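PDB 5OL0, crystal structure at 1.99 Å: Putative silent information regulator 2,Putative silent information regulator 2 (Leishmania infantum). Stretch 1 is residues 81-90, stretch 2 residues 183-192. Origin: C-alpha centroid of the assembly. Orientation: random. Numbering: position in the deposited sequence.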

ATOM      1  N   LEU A  81      -4.000   0.343  21.782  1.00 40.62           N
ATOM      2  CA  LEU A  81      -2.683   0.926  22.106  1.00 40.21           C
ATOM      3  C   LEU A  81      -2.656   1.705  23.424  1.00 40.76           C
ATOM      4  O   LEU A  81      -1.746   1.541  24.229  1.00 43.37           O
ATOM      5  N   ARG A  82      -3.665   2.538  23.660  1.00 44.22           N
ATOM      6  CA  ARG A  82      -3.740   3.261  24.944  1.00 43.51           C
ATOM      7  C   ARG A  82      -3.945   2.304  26.117  1.00 44.82           C
ATOM      8  O   ARG A  82      -3.501   2.560  27.187  1.00 46.87           O
ATOM      9  N   GLU A  83      -4.617   1.198  25.893  1.00 49.38           N
ATOM     10  CA  GLU A  83      -5.007   0.335  26.990  1.00 58.05           C
ATOM     11  C   GLU A  83      -3.917  -0.651  27.326  1.00 56.65           C
ATOM     12  O   GLU A  83      -3.606  -0.852  28.503  1.00 49.70           O
ATOM     13  N   LYS A  84      -3.357  -1.272  26.284  1.00 47.52           N
ATOM     14  CA  LYS A  84      -2.407  -2.361  26.435  1.00 51.16           C
ATOM     15  C   LYS A  84      -1.325  -2.253  25.313  1.00 44.41           C
ATOM     16  O   LYS A  84      -1.331  -3.063  24.356  1.00 40.23           O
ATOM     17  N   PRO A  85      -0.419  -1.270  25.437  1.00 39.95           N
ATOM     18  CA  PRO A  85       0.605  -1.016  24.407  1.00 44.02           C
ATOM     19  C   PRO A  85       1.552  -2.224  24.174  1.00 48.17           C
ATOM     20  O   PRO A  85       1.975  -2.476  23.048  1.00 41.73           O
ATOM     21  N   GLU A  86       1.755  -3.039  25.202  1.00 48.82           N
ATOM     22  CA  GLU A  86       2.529  -4.248  25.059  1.00 49.16           C
ATOM     23  C   GLU A  86       2.068  -5.060  23.866  1.00 47.35           C
ATOM     24  O   GLU A  86       2.884  -5.700  23.228  1.00 39.45           O
ATOM     25  N   ILE A  87       0.784  -4.991  23.496  1.00 45.84           N
ATOM     26  CA  ILE A  87       0.291  -5.811  22.384  1.00 43.36           C
ATOM     27  C   ILE A  87       0.836  -5.315  21.035  1.00 45.98           C
ATOM     28  O   ILE A  87       1.374  -6.086  20.245  1.00 42.58           O
ATOM     29  N   PHE A  88       0.688  -4.035  20.741  1.00 45.75           N
ATOM     30  CA  PHE A  88       1.227  -3.583  19.454  1.00 41.44           C
ATOM     31  C   PHE A  88       2.768  -3.672  19.500  1.00 35.90           C
ATOM     32  O   PHE A  88       3.367  -4.064  18.541  1.00 33.75           O
ATOM     33  N   TYR A  89       3.397  -3.323  20.614  1.00 37.30           N
ATOM     34  CA  TYR A  89       4.852  -3.359  20.661  1.00 36.93           C
ATOM     35  C   TYR A  89       5.384  -4.754  20.439  1.00 43.21           C
ATOM     36  O   TYR A  89       6.456  -4.921  19.866  1.00 37.47           O
ATOM     37  N   SER A  90       4.637  -5.754  20.916  1.00 43.04           N
ATOM     38  CA  SER A  90       4.978  -7.137  20.693  1.00 42.35           C
ATOM     39  C   SER A  90       4.867  -7.513  19.233  1.00 43.40           C
ATOM     40  O   SER A  90       5.716  -8.221  18.705  1.00 43.08           O
ATOM     41  N   GLY A 183       2.932  10.544  27.412  1.00 47.44           N
ATOM     42  CA  GLY A 183       2.149   9.743  26.496  1.00 48.19           C
ATOM     43  C   GLY A 183       2.921   8.573  25.867  1.00 42.01           C
ATOM     44  O   GLY A 183       4.156   8.518  25.862  1.00 42.29           O
ATOM     45  N   ILE A 184       2.158   7.621  25.380  1.00 39.03           N
ATOM     46  CA  ILE A 184       2.688   6.492  24.643  1.00 38.89           C
ATOM     47  C   ILE A 184       3.152   6.903  23.244  1.00 35.88           C
ATOM     48  O   ILE A 184       2.404   7.569  22.501  1.00 39.89           O
ATOM     49  N   VAL A 185       4.370   6.499  22.898  1.00 32.60           N
ATOM     50  CA  VAL A 185       4.963   6.780  21.574  1.00 29.59           C
ATOM     51  C   VAL A 185       4.775   5.533  20.715  1.00 29.71           C
ATOM     52  O   VAL A 185       4.792   4.349  21.215  1.00 29.22           O
ATOM     53  N   LYS A 186       4.557   5.792  19.428  1.00 29.43           N
ATOM     54  CA  LYS A 186       4.609   4.763  18.419  1.00 29.20           C
ATOM     55  C   LYS A 186       5.231   5.303  17.159  1.00 29.00           C
ATOM     56  O   LYS A 186       5.286   6.543  16.967  1.00 26.07           O
ATOM     57  N   PRO A 187       5.706   4.388  16.291  1.00 29.58           N
ATOM     58  CA  PRO A 187       6.046   4.797  14.925  1.00 30.19           C
ATOM     59  C   PRO A 187       4.871   5.442  14.271  1.00 29.22           C
ATOM     60  O   PRO A 187       3.708   5.181  14.697  1.00 32.17           O
ATOM     61  N   ASN A 188       5.127   6.276  13.282  1.00 29.13           N
ATOM     62  CA  ASN A 188       4.085   7.080  12.620  1.00 32.83           C
ATOM     63  C   ASN A 188       3.347   6.225  11.626  1.00 34.93           C
ATOM     64  O   ASN A 188       3.305   6.530  10.443  1.00 33.61           O
ATOM     65  N   VAL A 189       2.835   5.101  12.099  1.00 33.35           N
ATOM     66  CA  VAL A 189       1.816   4.323  11.381  1.00 34.21           C
ATOM     67  C   VAL A 189       0.472   4.917  11.735  1.00 32.35           C
ATOM     68  O   VAL A 189       0.245   5.208  12.870  1.00 33.61           O
ATOM     69  N   VAL A 190      -0.403   5.131  10.751  1.00 31.74           N
ATOM     70  CA  VAL A 190      -1.769   5.550  11.019  1.00 29.63           C
ATOM     71  C   VAL A 190      -2.542   4.334  11.593  1.00 33.98           C
ATOM     72  O   VAL A 190      -2.655   3.281  10.959  1.00 35.35           O
ATOM     73  N   PHE A 191      -3.071   4.484  12.801  1.00 33.93           N
ATOM     74  CA  PHE A 191      -3.859   3.417  13.422  1.00 33.88           C
ATOM     75  C   PHE A 191      -5.332   3.652  13.131  1.00 33.33           C
ATOM     76  O   PHE A 191      -5.768   4.804  12.836  1.00 29.60           O
ATOM     77  N   PHE A 192      -6.112   2.578  13.243  1.00 32.11           N
ATOM     78  CA  PHE A 192      -7.596   2.724  13.199  1.00 36.85           C
ATOM     79  C   PHE A 192      -8.032   3.772  14.238  1.00 36.54           C
ATOM     80  O   PHE A 192      -7.622   3.737  15.386  1.00 35.74           O
TER

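The two stretches, about a hundred residues apart in sequence, bury 462 Å² between them, much of it on apolar side chains. Helix 85-90 runs in roughly the same direction as strand 185-187, with an angle of 26° between them and axes that come no nearer than 10.5 Å, a gap that leaves room for side chains to fill.

L81 begins the contact. Its CA-to-CB bond points toward stretch 2, and the t, p rotamer spreads the two methyl groups into the interface. CD2 lies 3.7 Å from CD of K186 and 3.9 Å from CE2 of F191, while CG sits 4.2 Å from CG2 of I184. A branched aliphatic side chain suits this buried site because it can meet several apolar neighbours at once and asks for no polar partner.

R82 turns its CB away, and its guanidinium group finds hydrogen bonds elsewhere in the structure. Its backbone still takes part: CA is 3.9 Å from CD1 of I184, the same methyl that lies 3.5 Å from the backbone O of L81. The m, t rotamer of I184 extends this methyl against the helix end, and I184 gives up more surface to the contact than any other residue here. E83 and K84 both point away from stretch 2 and are exposed, a setting that suits their charged ends; E83 also touches a crystal neighbour. K84 also leaves helical geometry, so the chain bends before the next helix.

P85 points back toward stretch 2 and places CG 3.8 Å from CD1 of I184. Its compact ring offers an apolar surface without a flexible tail, and its carbonyl O accepts the backbone hydrogen bond from N of Y89 at 2.9 Å. E86 and I87 make no contact with stretch 2; I87 is nevertheless buried.

F88, with chi1 t, directs its flat ring into the interface, where it can serve neighbours by both face and edge. CZ of F191 lies over one face, 3.5 Å from CD1 of F88. The pair is edge-to-face, with the edge of F191 toward the face of F88, ring centroids 4.9 Å apart and planes at 68°. At the edge of the F88 ring, CE2 approaches CD of P187 at 4.1 Å. The aliphatic part of K186 also packs nearby, its CB 4.4 Å from CE2 of F88. The chain of K186 starts toward stretch 1 but its end leads away, and the buried amine is not left without partners: NZ donates a 2.8 Å hydrogen bond to the backbone O of V189.

Y89 supplies the one hydrogen bond across the contact. Its CB points sideways, with chi1 between wells at -93°, yet the long ring carries the hydroxyl closer: OH donates to the backbone O of V185 over a very short 2.5 Å. Tyrosine thus combines an aromatic body with a polar tip that satisfies a strand carbonyl. S90 lies out of reach, and its OG is hydrogen-bonded elsewhere in the structure.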

ATOM      1  CB  LEU A  81      -2.192   1.845  20.974  1.00 40.06           C
ATOM      2  CG  LEU A  81      -0.759   2.344  21.156  1.00 40.62           C
ATOM      3  CD1 LEU A  81       0.226   1.201  20.999  1.00 39.40           C
ATOM      4  CD2 LEU A  81      -0.512   3.475  20.172  1.00 38.94           C
ATOM      5  CB  ARG A  82      -4.866   4.243  24.955  1.00 41.39           C
ATOM      6  CG  ARG A  82      -4.729   5.322  23.949  1.00 45.70           C
ATOM      7  CD  ARG A  82      -5.360   6.551  24.481  1.00 48.31           C
ATOM      8  NE  ARG A  82      -5.101   7.713  23.650  1.00 46.59           N
ATOM      9  CZ  ARG A  82      -5.797   8.064  22.584  1.00 44.27           C
ATOM     10  NH1 ARG A  82      -6.824   7.342  22.145  1.00 51.68           N
ATOM     11  NH2 ARG A  82      -5.460   9.182  21.940  1.00 53.18           N
ATOM     12  CB  GLU A  83      -6.281  -0.402  26.590  1.00 65.02           C
ATOM     13  CG  GLU A  83      -7.091  -0.976  27.735  1.00 73.74           C
ATOM     14  CD  GLU A  83      -8.577  -1.011  27.434  1.00 77.66           C
ATOM     15  OE1 GLU A  83      -8.968  -0.659  26.298  1.00 80.27           O
ATOM     16  OE2 GLU A  83      -9.354  -1.373  28.346  1.00 85.53           O
ATOM     17  CB  LYS A  84      -3.130  -3.699  26.325  1.00 56.72           C
ATOM     18  CG  LYS A  84      -4.186  -3.982  27.378  1.00 63.70           C
ATOM     19  CD  LYS A  84      -4.417  -5.486  27.448  1.00 72.48           C
ATOM     20  CE  LYS A  84      -5.727  -5.882  28.123  1.00 76.71           C
ATOM     21  NZ  LYS A  84      -6.090  -7.273  27.700  1.00 78.68           N
ATOM     22  CB  PRO A  85       1.315   0.255  24.891  1.00 45.39           C
ATOM     23  CG  PRO A  85       0.973   0.403  26.345  1.00 45.63           C
ATOM     24  CD  PRO A  85      -0.302  -0.352  26.593  1.00 45.49           C
ATOM     25  CB  GLU A  86       2.587  -5.062  26.379  1.00 57.40           C
ATOM     26  CG  GLU A  86       1.259  -5.581  26.935  1.00 70.17           C
ATOM     27  CD  GLU A  86       0.478  -4.589  27.824  1.00 81.18           C
ATOM     28  OE1 GLU A  86       0.759  -3.350  27.823  1.00 67.62           O
ATOM     29  OE2 GLU A  86      -0.445  -5.074  28.532  1.00 88.86           O
ATOM     30  CB  ILE A  87      -1.256  -5.872  22.321  1.00 45.67           C
ATOM     31  CG1 ILE A  87      -1.799  -6.626  23.545  1.00 51.52           C
ATOM     32  CG2 ILE A  87      -1.728  -6.554  21.027  1.00 46.93           C
ATOM     33  CD1 ILE A  87      -3.271  -6.404  23.850  1.00 53.97           C
ATOM     34  CB  PHE A  88       0.760  -2.210  19.073  1.00 37.44           C
ATOM     35  CG  PHE A  88       1.618  -1.577  18.022  1.00 39.60           C
ATOM     36  CD1 PHE A  88       1.424  -1.881  16.692  1.00 39.27           C
ATOM     37  CD2 PHE A  88       2.648  -0.706  18.389  1.00 34.19           C
ATOM     38  CE1 PHE A  88       2.232  -1.307  15.730  1.00 39.47           C
ATOM     39  CE2 PHE A  88       3.472  -0.135  17.437  1.00 37.33           C
ATOM     40  CZ  PHE A  88       3.262  -0.446  16.108  1.00 39.68           C
ATOM     41  CB  TYR A  89       5.387  -2.790  21.970  1.00 36.80           C
ATOM     42  CG  TYR A  89       5.693  -1.339  21.817  1.00 39.92           C
ATOM     43  CD1 TYR A  89       4.672  -0.404  21.638  1.00 37.93           C
ATOM     44  CD2 TYR A  89       6.994  -0.897  21.786  1.00 38.36           C
ATOM     45  CE1 TYR A  89       4.953   0.940  21.469  1.00 37.23           C
ATOM     46  CE2 TYR A  89       7.284   0.440  21.627  1.00 39.84           C
ATOM     47  CZ  TYR A  89       6.269   1.359  21.473  1.00 37.18           C
ATOM     48  OH  TYR A  89       6.604   2.676  21.284  1.00 39.82           O
ATOM     49  CB  SER A  90       4.123  -8.024  21.571  1.00 46.93           C
ATOM     50  OG  SER A  90       4.441  -9.362  21.352  1.00 58.94           O
ATOM     51  CB  ILE A 184       1.625   5.402  24.466  1.00 37.16           C
ATOM     52  CG1 ILE A 184       1.375   4.686  25.804  1.00 41.95           C
ATOM     53  CG2 ILE A 184       2.089   4.354  23.425  1.00 37.49           C
ATOM     54  CD1 ILE A 184      -0.028   4.089  25.890  1.00 45.06           C
ATOM     55  CB  VAL A 185       6.436   7.215  21.699  1.00 33.15           C
ATOM     56  CG1 VAL A 185       7.214   7.120  20.375  1.00 34.76           C
ATOM     57  CG2 VAL A 185       6.488   8.651  22.228  1.00 35.92           C
ATOM     58  CB  LYS A 186       3.223   4.169  18.153  1.00 32.59           C
ATOM     59  CG  LYS A 186       2.180   5.161  17.673  1.00 35.84           C
ATOM     60  CD  LYS A 186       1.080   4.404  16.936  1.00 36.52           C
ATOM     61  CE  LYS A 186      -0.024   5.367  16.540  1.00 37.55           C
ATOM     62  NZ  LYS A 186       0.403   6.321  15.476  1.00 35.57           N
ATOM     63  CB  PRO A 187       6.379   3.489  14.241  1.00 34.07           C
ATOM     64  CG  PRO A 187       6.819   2.606  15.331  1.00 35.44           C
ATOM     65  CD  PRO A 187       5.933   2.947  16.499  1.00 32.69           C
ATOM     66  CB  ASN A 188       4.660   8.374  11.965  1.00 36.30           C
ATOM     67  CG  ASN A 188       5.064   9.435  13.009  1.00 42.92           C
ATOM     68  OD1 ASN A 188       4.764   9.289  14.212  1.00 49.10           O
ATOM     69  ND2 ASN A 188       5.782  10.483  12.576  1.00 41.86           N
ATOM     70  CB  VAL A 189       1.845   2.852  11.779  1.00 34.95           C
ATOM     71  CG1 VAL A 189       0.713   2.091  11.112  1.00 41.01           C
ATOM     72  CG2 VAL A 189       3.165   2.264  11.329  1.00 39.96           C
ATOM     73  CB  VAL A 190      -2.467   6.120   9.766  1.00 28.92           C
ATOM     74  CG1 VAL A 190      -3.911   6.607  10.104  1.00 30.11           C
ATOM     75  CG2 VAL A 190      -1.691   7.278   9.177  1.00 28.62           C
ATOM     76  CB  PHE A 191      -3.647   3.406  14.943  1.00 33.07           C
ATOM     77  CG  PHE A 191      -2.456   2.609  15.402  1.00 35.61           C
ATOM     78  CD1 PHE A 191      -1.310   2.474  14.613  1.00 40.21           C
ATOM     79  CD2 PHE A 191      -2.477   1.980  16.641  1.00 35.07           C
ATOM     80  CE1 PHE A 191      -0.229   1.747  15.037  1.00 39.28           C
ATOM     81  CE2 PHE A 191      -1.378   1.274  17.087  1.00 38.22           C
ATOM     82  CZ  PHE A 191      -0.258   1.148  16.287  1.00 39.62           C
ATOM     83  CB  PHE A 192      -8.298   1.347  13.356  1.00 37.86           C
ATOM     84  CG  PHE A 192      -8.060   0.441  12.212  1.00 34.61           C
ATOM     85  CD1 PHE A 192      -8.769   0.618  11.030  1.00 36.98           C
ATOM     86  CD2 PHE A 192      -7.086  -0.533  12.261  1.00 34.82           C
ATOM     87  CE1 PHE A 192      -8.522  -0.176   9.902  1.00 33.92           C
ATOM     88  CE2 PHE A 192      -6.817  -1.337  11.140  1.00 36.49           C
ATOM     89  CZ  PHE A 192      -7.544  -1.169   9.964  1.00 35.96           C
TER